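Local coordinates for protein CT263 (Chlamydia trachomatis, PDB 4QAS) that probably hydrolyses the N-glycosidic bond of a futalosine-type nucleoside, as an MTAN-like nucleosidase in the futalosine pathway of menaquinone synthesis, at residues 93-98 with 106-111; 119-124 with 136-141; 72-77 with 158-163. The protein carries 1 engineered substitution. One frame throughout, in Å; residues are numbered along the deposited sequence.

Interaction 1 of 3, residues 93-98 with 106-111; sequences ITSVKE and EEELEV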
loop_
_atom_site.group_PDB
_atom_site.type_symbol
_atom_site.label_atom_id
_atom_site.label_comp_id
_atom_site.label_asym_id
_atom_site.label_seq_id
_atom_site.Cartn_x
_atom_site.Cartn_y
_atom_site.Cartn_z
ATOM N N ILE A 93 10.101 15.798 6.083
ATOM C CA ILE A 93 10.752 17.114 6.063
ATOM C C ILE A 93 10.400 17.922 7.303
ATOM O O ILE A 93 9.234 17.980 7.729
ATOM C CB ILE A 93 10.357 17.846 4.776
ATOM C CG1 ILE A 93 10.695 16.991 3.560
ATOM C CG2 ILE A 93 10.983 19.221 4.727
ATOM C CD1 ILE A 93 12.168 16.534 3.481
ATOM N N THR A 94 11.409 18.572 7.889
ATOM C CA THR A 94 11.192 19.439 9.038
ATOM C C THR A 94 10.974 20.876 8.613
ATOM O O THR A 94 10.133 21.567 9.191
ATOM C CB THR A 94 12.389 19.337 9.983
ATOM O OG1 THR A 94 13.593 19.639 9.267
ATOM C CG2 THR A 94 12.491 17.917 10.532
ATOM N N SER A 95 11.745 21.359 7.651
ATOM C CA SER A 95 11.537 22.685 7.094
ATOM C C SER A 95 11.912 22.651 5.624
ATOM O O SER A 95 12.727 21.838 5.185
ATOM C CB SER A 95 12.316 23.765 7.849
ATOM O OG SER A 95 13.680 23.683 7.525
ATOM N N VAL A 96 11.273 23.535 4.872
ATOM C CA VAL A 96 11.514 23.678 3.454
ATOM C C VAL A 96 11.873 25.133 3.168
ATOM O O VAL A 96 11.214 26.060 3.674
ATOM C CB VAL A 96 10.307 23.199 2.632
ATOM C CG1 VAL A 96 9.027 23.939 3.014
ATOM C CG2 VAL A 96 10.608 23.286 1.158
ATOM N N LYS A 97 12.917 25.330 2.386
ATOM C CA LYS A 97 13.399 26.651 1.990
ATOM C C LYS A 97 13.208 26.782 0.492
ATOM O O LYS A 97 13.609 25.886 -0.255
ATOM C CB LYS A 97 14.914 26.758 2.220
ATOM C CG LYS A 97 15.419 26.787 3.646
ATOM C CD LYS A 97 16.931 27.078 3.671
ATOM C CE LYS A 97 17.737 26.012 2.926
ATOM N NZ LYS A 97 19.210 26.236 2.967
ATOM N N GLU A 98 12.642 27.896 0.033
ATOM C CA GLU A 98 12.754 28.275 -1.371
ATOM C C GLU A 98 14.024 29.093 -1.506
ATOM O O GLU A 98 14.271 30.014 -0.707
ATOM C CB GLU A 98 11.555 29.098 -1.831
ATOM C CG GLU A 98 11.582 29.484 -3.326
ATOM C CD GLU A 98 11.230 28.326 -4.266
ATOM O OE1 GLU A 98 10.356 27.510 -3.913
ATOM O OE2 GLU A 98 11.819 28.225 -5.365
ATOM N N GLU A 106 16.178 33.833 0.279
ATOM C CA GLU A 106 15.510 32.620 0.704
ATOM C C GLU A 106 14.272 32.960 1.510
ATOM O O GLU A 106 14.160 34.031 2.122
ATOM C CB GLU A 106 16.409 31.760 1.632
ATOM C CG GLU A 106 17.751 31.354 1.078
ATOM C CD GLU A 106 18.520 30.444 2.032
ATOM O OE1 GLU A 106 18.103 30.310 3.203
ATOM O OE2 GLU A 106 19.537 29.856 1.611
ATOM N N GLU A 107 13.329 32.040 1.494
ATOM C CA GLU A 107 12.247 32.001 2.450
ATOM C C GLU A 107 12.248 30.588 3.015
ATOM O O GLU A 107 12.838 29.672 2.424
ATOM C CB GLU A 107 10.907 32.370 1.793
ATOM C CG GLU A 107 10.640 31.704 0.455
ATOM C CD GLU A 107 9.389 32.251 -0.227
ATOM O OE1 GLU A 107 8.603 32.956 0.439
ATOM O OE2 GLU A 107 9.191 31.968 -1.429
ATOM N N GLU A 108 11.633 30.405 4.167
ATOM C CA GLU A 108 11.664 29.097 4.807
ATOM C C GLU A 108 10.433 28.920 5.663
ATOM O O GLU A 108 10.007 29.860 6.347
ATOM C CB GLU A 108 12.930 28.929 5.663
ATOM C CG GLU A 108 13.130 27.513 6.186
ATOM C CD GLU A 108 14.404 27.355 7.021
ATOM O OE1 GLU A 108 14.607 26.283 7.631
ATOM O OE2 GLU A 108 15.191 28.325 7.082
ATOM N N LEU A 109 9.852 27.724 5.621
ATOM C CA LEU A 109 8.712 27.367 6.436
ATOM C C LEU A 109 8.916 26.015 7.081
ATOM O O LEU A 109 9.398 25.071 6.443
ATOM C CB LEU A 109 7.441 27.310 5.617
ATOM C CG LEU A 109 6.855 28.645 5.171
ATOM C CD1 LEU A 109 5.710 28.340 4.201
ATOM C CD2 LEU A 109 6.395 29.490 6.331
ATOM N N GLU A 110 8.501 25.906 8.331
ATOM C CA GLU A 110 8.442 24.619 8.990
ATOM C C GLU A 110 7.305 23.790 8.394
ATOM O O GLU A 110 6.263 24.314 7.983
ATOM C CB GLU A 110 8.196 24.799 10.485
ATOM C CG GLU A 110 8.642 23.607 11.314
ATOM C CD GLU A 110 10.167 23.510 11.436
ATOM O OE1 GLU A 110 10.662 22.487 11.969
ATOM O OE2 GLU A 110 10.859 24.469 11.062
ATOM N N VAL A 111 7.525 22.476 8.353
ATOM C CA VAL A 111 6.463 21.565 7.965
ATOM C C VAL A 111 6.365 20.484 9.023
ATOM O O VAL A 111 7.250 20.291 9.860
ATOM C CB VAL A 111 6.604 20.968 6.548
ATOM C CG1 VAL A 111 6.213 21.982 5.487
ATOM C CG2 VAL A 111 8.002 20.514 6.327
#
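Strands 90-99 and 106-110 form an antiparallel beta hairpin, and alternation along it sends Ser95, Lys97, Glu108 and Glu110 to one face and Val96, Glu98, Glu107 and Leu109 to the other. On the first face, Glu108 lies alongside Lys97, both pointing the same way, with the two CG methylenes 3.5 Å apart. Its CG is anti to the backbone N (chi1 -171°) and the rest of the chain is extended, so the carboxylate slides past Lys97 to the hydroxyl of Ser95. Ser95 OG donates to Glu108 OE1 over 2.8 Å, meeting the anti lone pair, and this short polar side chain suits a place where a longer one reaches across to it. Lys97 bends at chi3 and runs beside Glu106, but NZ stops 3.9 Å from Glu106 OE2, a long salt bridge at the exposed end of the hairpin. Charged chains with long aliphatic stems suit this exposed end: Lys97 packs its methylenes against the glutamates while NZ reaches out toward Glu106. On the opposite face, Glu98 and Glu107 lie side by side through Glu98 CB and Glu107 CG, 3.6 Å apart, and both touch Phe145 of helix 144-153, as Leu109 does. Near the base the contact becomes apolar. Beta-branched Ile93 and Val111 point the same way, CG2 against CG2 at 3.6 Å, beside Met160 of the adjoining strand. Backbone bonds pair Val96 with Leu109 and Glu98 with Glu107; the Val96 pair is the straighter, its Val96 N to Leu109 O bond measuring 2.9 Å. Past the corner at Thr94 the pairing continues differently: Val111 N lies above the carbonyl plane of Thr94, 46° out of it, yet its N-H points almost straight (174°) at Thr94 O.

Interaction 2 of 3, residues 119-124 with 136-141; sequences LAQLTS and HLQLVD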
loop_
_atom_site.group_PDB
_atom_site.type_symbol
_atom_site.label_atom_id
_atom_site.label_comp_id
_atom_site.label_asym_id
_atom_site.label_seq_id
_atom_site.Cartn_x
_atom_site.Cartn_y
_atom_site.Cartn_z
ATOM N N LEU A 119 14.292 12.358 9.620
ATOM C CA LEU A 119 14.128 13.781 9.371
ATOM C C LEU A 119 15.139 14.284 8.349
ATOM O O LEU A 119 16.313 13.882 8.356
ATOM C CB LEU A 119 14.297 14.542 10.685
ATOM C CG LEU A 119 13.439 14.080 11.864
ATOM C CD1 LEU A 119 13.739 14.903 13.106
ATOM C CD2 LEU A 119 11.980 14.168 11.505
ATOM N N ALA A 120 14.711 15.243 7.532
ATOM C CA ALA A 120 15.608 15.919 6.600
ATOM C C ALA A 120 15.096 17.324 6.325
ATOM O O ALA A 120 13.907 17.624 6.502
ATOM C CB ALA A 120 15.737 15.179 5.269
ATOM N N GLN A 121 15.997 18.169 5.845
ATOM C CA GLN A 121 15.667 19.508 5.367
ATOM C C GLN A 121 15.601 19.506 3.855
ATOM O O GLN A 121 16.299 18.732 3.186
ATOM C CB GLN A 121 16.720 20.515 5.803
ATOM C CG GLN A 121 16.682 20.794 7.309
ATOM C CD GLN A 121 17.728 21.801 7.762
ATOM O OE1 GLN A 121 18.844 21.832 7.241
ATOM N NE2 GLN A 121 17.370 22.629 8.742
ATOM N N LEU A 122 14.705 20.330 3.318
ATOM C CA LEU A 122 14.401 20.371 1.891
ATOM C C LEU A 122 14.629 21.791 1.397
ATOM O O LEU A 122 14.272 22.755 2.072
ATOM C CB LEU A 122 12.955 20.009 1.668
ATOM C CG LEU A 122 12.478 19.968 0.220
ATOM C CD1 LEU A 122 13.236 18.908 -0.604
ATOM C CD2 LEU A 122 11.012 19.720 0.202
ATOM N N THR A 123 15.248 21.920 0.229
ATOM C CA THR A 123 15.320 23.176 -0.495
ATOM C C THR A 123 14.612 22.991 -1.817
ATOM O O THR A 123 14.832 21.987 -2.493
ATOM C CB THR A 123 16.759 23.571 -0.748
ATOM O OG1 THR A 123 17.394 23.793 0.504
ATOM C CG2 THR A 123 16.853 24.855 -1.544
ATOM N N SER A 124 13.780 23.963 -2.177
ATOM C CA SER A 124 13.034 23.959 -3.430
ATOM C C SER A 124 13.641 24.998 -4.347
ATOM O O SER A 124 13.859 26.137 -3.935
ATOM C CB SER A 124 11.563 24.317 -3.216
ATOM O OG SER A 124 10.917 23.373 -2.381
ATOM N N HIS A 136 25.697 22.795 2.411
ATOM C CA HIS A 136 24.569 23.265 3.206
ATOM C C HIS A 136 23.216 22.789 2.692
ATOM O O HIS A 136 22.184 23.229 3.211
ATOM C CB HIS A 136 24.588 24.794 3.292
ATOM N N LEU A 137 23.178 21.901 1.704
ATOM C CA LEU A 137 21.924 21.372 1.193
ATOM C C LEU A 137 21.818 19.891 1.525
ATOM O O LEU A 137 22.826 19.184 1.653
ATOM C CB LEU A 137 21.807 21.563 -0.325
ATOM C CG LEU A 137 21.886 23.002 -0.848
ATOM C CD1 LEU A 137 21.671 23.029 -2.362
ATOM C CD2 LEU A 137 20.877 23.911 -0.152
ATOM N N GLN A 138 20.576 19.440 1.694
ATOM C CA GLN A 138 20.303 18.035 1.922
ATOM C C GLN A 138 19.498 17.542 0.729
ATOM O O GLN A 138 20.064 17.129 -0.288
ATOM C CB GLN A 138 19.602 17.807 3.278
ATOM C CG GLN A 138 20.543 18.033 4.471
ATOM C CD GLN A 138 19.900 17.891 5.854
ATOM O OE1 GLN A 138 18.796 17.378 6.014
ATOM N NE2 GLN A 138 20.621 18.347 6.868
ATOM N N LEU A 139 18.180 17.535 0.833
ATOM C CA LEU A 139 17.308 17.176 -0.266
ATOM C C LEU A 139 16.876 18.416 -1.045
ATOM O O LEU A 139 16.705 19.496 -0.472
ATOM C CB LEU A 139 16.074 16.442 0.267
ATOM C CG LEU A 139 16.376 15.131 0.986
ATOM C CD1 LEU A 139 15.076 14.575 1.569
ATOM C CD2 LEU A 139 16.981 14.142 -0.015
ATOM N N VAL A 140 16.684 18.247 -2.344
ATOM C CA VAL A 140 16.366 19.356 -3.233
ATOM C C VAL A 140 15.244 18.926 -4.159
ATOM O O VAL A 140 15.352 17.898 -4.835
ATOM C CB VAL A 140 17.578 19.792 -4.068
ATOM C CG1 VAL A 140 17.181 20.973 -4.960
ATOM C CG2 VAL A 140 18.744 20.136 -3.172
ATOM N N ASP A 141 14.174 19.706 -4.225
ATOM C CA ASP A 141 13.057 19.402 -5.108
ATOM C C ASP A 141 12.697 20.693 -5.836
ATOM O O ASP A 141 13.437 21.681 -5.837
ATOM C CB ASP A 141 11.857 18.796 -4.365
ATOM C CG ASP A 141 11.061 19.832 -3.569
ATOM O OD1 ASP A 141 11.575 20.946 -3.300
ATOM O OD2 ASP A 141 9.883 19.532 -3.197
HETATM O O HOH W 1 19.473 21.869 4.251
#
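Ser124 OG is gripped by two hydrogen bonds. It donates to Asp141 OD1 over 2.7 Å, and Phe145 N, at the start of helix 144-153, donates to it. Its chi1 of -62° sets OG anti to the carbonyl carbon, and the hydroxyl meets the syn lone pair of OD1. Asp141 has its own CG in the crowded position between backbone N and carbonyl carbon (chi1 76°), which brings the carboxylate across to Ser124. The other oxygen, OD2, makes a salt bridge with Lys162 and a weak bond with Gly144 N, so both carboxylate oxygens of this buried acid are held; the lysine and the helix start would be expected to favour the ionised form. Leu122 crosses the carboxylate at about a right angle, CD2 being 3.6 Å from Asp141 OD2, while its CD1 rests 3.9 Å from Leu139 CB. Leucine suits both places, since they face an interior that also holds Met160 and the aliphatic stem of Lys162. Thr123, on the other face, sets OG1 against Leu137 CD2 of the preceding loop at 3.5 Å. The ladder runs Leu139 N to Gln121 O, Leu139 O to Thr123 N and Thr123 O to Asp141 N. Before it, where the backbone of 136-138 is loop, an extended Gln138 substitutes a side-chain acceptor: Gln121 N reaches Gln138 OE1 at 2.9 Å from above the amide plane. The ladder is a short parallel pair within the mixed sheet, ending in an aspartate whose side chain caps the turn into helix 144-153, an arrangement consistent with the nucleosidase fold of the MTAN family.

Interaction 3 of 3, residues 72-77 with 158-163; sequences WINAGF and CSMIKV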
loop_
_atom_site.group_PDB
_atom_site.type_symbol
_atom_site.label_atom_id
_atom_site.label_comp_id
_atom_site.label_asym_id
_atom_site.label_seq_id
_atom_site.Cartn_x
_atom_site.Cartn_y
_atom_site.Cartn_z
ATOM N N TRP A 72 -2.707 18.135 4.415
ATOM C CA TRP A 72 -2.096 17.912 3.115
ATOM C C TRP A 72 -0.795 17.133 3.302
ATOM O O TRP A 72 -0.021 17.430 4.218
ATOM C CB TRP A 72 -1.723 19.231 2.438
ATOM C CG TRP A 72 -2.810 20.177 2.044
ATOM C CD1 TRP A 72 -4.135 20.118 2.365
ATOM C CD2 TRP A 72 -2.641 21.355 1.261
ATOM N NE1 TRP A 72 -4.797 21.185 1.808
ATOM C CE2 TRP A 72 -3.897 21.963 1.128
ATOM C CE3 TRP A 72 -1.529 21.936 0.636
ATOM C CZ2 TRP A 72 -4.083 23.142 0.411
ATOM C CZ3 TRP A 72 -1.708 23.107 -0.074
ATOM C CH2 TRP A 72 -2.976 23.701 -0.185
ATOM N N ILE A 73 -0.520 16.181 2.416
ATOM C CA ILE A 73 0.778 15.527 2.322
ATOM C C ILE A 73 1.299 15.734 0.916
ATOM O O ILE A 73 0.664 15.293 -0.059
ATOM C CB ILE A 73 0.692 14.032 2.653
ATOM C CG1 ILE A 73 0.175 13.830 4.079
ATOM C CG2 ILE A 73 2.068 13.395 2.481
ATOM C CD1 ILE A 73 0.007 12.381 4.471
ATOM N N ASN A 74 2.451 16.395 0.807
ATOM C CA ASN A 74 3.172 16.450 -0.456
ATOM C C ASN A 74 4.168 15.314 -0.451
ATOM O O ASN A 74 5.074 15.289 0.386
ATOM C CB ASN A 74 3.889 17.789 -0.565
ATOM C CG ASN A 74 4.846 17.857 -1.719
ATOM O OD1 ASN A 74 5.928 18.465 -1.588
ATOM N ND2 ASN A 74 4.481 17.281 -2.860
ATOM N N ALA A 75 4.003 14.376 -1.350
ATOM C CA ALA A 75 4.939 13.281 -1.495
ATOM C C ALA A 75 5.634 13.431 -2.833
ATOM O O ALA A 75 4.996 13.733 -3.840
ATOM C CB ALA A 75 4.207 11.953 -1.441
ATOM N N GLY A 76 6.960 13.251 -2.855
ATOM C CA GLY A 76 7.640 13.394 -4.129
ATOM C C GLY A 76 9.084 12.940 -4.082
ATOM O O GLY A 76 9.587 12.468 -3.062
ATOM N N PHE A 77 9.701 13.031 -5.247
ATOM C CA PHE A 77 11.122 12.749 -5.423
ATOM C C PHE A 77 11.942 13.975 -5.033
ATOM O O PHE A 77 11.528 15.110 -5.223
ATOM C CB PHE A 77 11.432 12.444 -6.893
ATOM C CG PHE A 77 10.593 11.343 -7.525
ATOM C CD1 PHE A 77 9.943 10.380 -6.772
ATOM C CD2 PHE A 77 10.502 11.270 -8.897
ATOM C CE1 PHE A 77 9.185 9.383 -7.390
ATOM C CE2 PHE A 77 9.751 10.261 -9.509
ATOM C CZ PHE A 77 9.112 9.337 -8.765
ATOM N N CYS A 158 0.516 20.809 6.831
ATOM C CA CYS A 158 1.161 20.225 5.662
ATOM C C CYS A 158 2.349 19.388 6.093
ATOM O O CYS A 158 3.180 19.854 6.891
ATOM C CB CYS A 158 1.662 21.325 4.717
ATOM S SG CYS A 158 2.274 20.763 3.126
ATOM N N SER A 159 2.420 18.166 5.589
ATOM C CA SER A 159 3.542 17.273 5.813
ATOM C C SER A 159 4.121 16.887 4.472
ATOM O O SER A 159 3.464 16.997 3.444
ATOM C CB SER A 159 3.110 16.009 6.558
ATOM O OG SER A 159 2.609 16.285 7.825
ATOM N N MET A 160 5.377 16.468 4.483
ATOM C CA MET A 160 6.094 16.116 3.274
ATOM C C MET A 160 6.826 14.811 3.445
ATOM O O MET A 160 7.443 14.573 4.471
ATOM C CB MET A 160 7.149 17.147 2.966
ATOM C CG MET A 160 6.642 18.297 2.222
ATOM S SD MET A 160 7.921 19.457 1.898
ATOM C CE MET A 160 6.947 20.919 1.575
ATOM N N ILE A 161 6.729 13.989 2.427
ATOM C CA ILE A 161 7.495 12.756 2.272
ATOM C C ILE A 161 8.331 12.952 1.018
ATOM O O ILE A 161 7.788 13.233 -0.053
ATOM C CB ILE A 161 6.580 11.544 2.063
ATOM C CG1 ILE A 161 5.649 11.357 3.255
ATOM C CG2 ILE A 161 7.410 10.293 1.851
ATOM C CD1 ILE A 161 4.494 10.382 3.008
ATOM N N LYS A 162 9.644 12.811 1.146
ATOM C CA LYS A 162 10.531 12.936 0.002
ATOM C C LYS A 162 11.442 11.722 -0.037
ATOM O O LYS A 162 12.079 11.394 0.957
ATOM C CB LYS A 162 11.347 14.225 0.055
ATOM C CG LYS A 162 10.469 15.478 0.015
ATOM C CD LYS A 162 9.936 15.817 -1.374
ATOM C CE LYS A 162 8.698 16.732 -1.306
ATOM N NZ LYS A 162 8.347 17.332 -2.603
ATOM N N VAL A 163 11.507 11.088 -1.206
ATOM C CA VAL A 163 12.398 9.948 -1.422
ATOM C C VAL A 163 13.582 10.420 -2.250
ATOM O O VAL A 163 13.407 11.104 -3.252
ATOM C CB VAL A 163 11.672 8.758 -2.073
ATOM C CG1 VAL A 163 11.138 9.083 -3.421
ATOM C CG2 VAL A 163 12.598 7.547 -2.141
HETATM O O HOH W 2 6.096 16.275 -4.920
HETATM O O HOH W 3 9.154 16.319 -5.334
#
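The amide of Asn74 is approached from above its plane by Lys162 NZ, which donates to OD1 over 2.9 Å from 36° out of that plane. The nitrogen end, ND2, donates to Ile12 O of the neighbouring strand and to water 2, at 2.8 Å from ND2, and these bonds fix which way the amide is turned. Met160 lies beside the same oxygen, its CG 3.9 Å from Asn74 OD1. Three residues further along the strand, the Phe77 ring lies alongside Val163 and meets CG1 obliquely through CD1, at 3.8 Å. The indole of Trp72 leads away from 158-163 to pack on Ile147 and Ala151 of helix 144-153; Cys158 SG meets the tryptophan's CB. Between these groups runs an unbroken parallel ladder at the centre of the mixed sheet, in an alpha-beta-alpha architecture consistent with the nucleoside phosphorylase-like fold of MTAN enzymes. Ser159, Ile161 and Val163 each give their N-H to strand 71-80, and Asn74 and Gly76 answer with theirs. Ile73, Ala75 and Ile161 fill one face; the oblique crossing of Ile73 CG2 and Ile161 CD1, 3.9 Å apart, suits branched aliphatic chains in a buried layer. The other face holds a buried charge. Lys162 bends at chi2 (-77°), folding back over Gly76, where the lack of a side chain lets the ammonium lie close to the strand. Its strongest partner is the carboxylate of Asp141, likely to balance its charge; Asn74 OD1 and water 3, 3.0 Å from Lys162 NZ, are further acceptors. Water 3 also lies 2.7 Å from Phe77 O.

All three contacts belong to one mixed sheet, but at different depths. Interaction 3 has its centre about 3 Å from the centre of the chain, whereas interactions 1 and 2 have their centres about 13 and 12 Å from that same point, both nested within the loop that interaction 3 closes. Interaction 1 is partly exposed, and its glutamates and lysine meet largely at the surface; interactions 2 and 3 are buried contacts, and their deepest polar groups, Ser124, Asp141, Asn74 and Lys162, are held by several partners each. Strands 90-99 and 119-124 are neighbours, joining interactions 1 and 2 through Lys97 O and Ser124 N, 2.7 Å apart. Leu139 CD1 packs on Lys162 CB, tying interaction 2 to interaction 3.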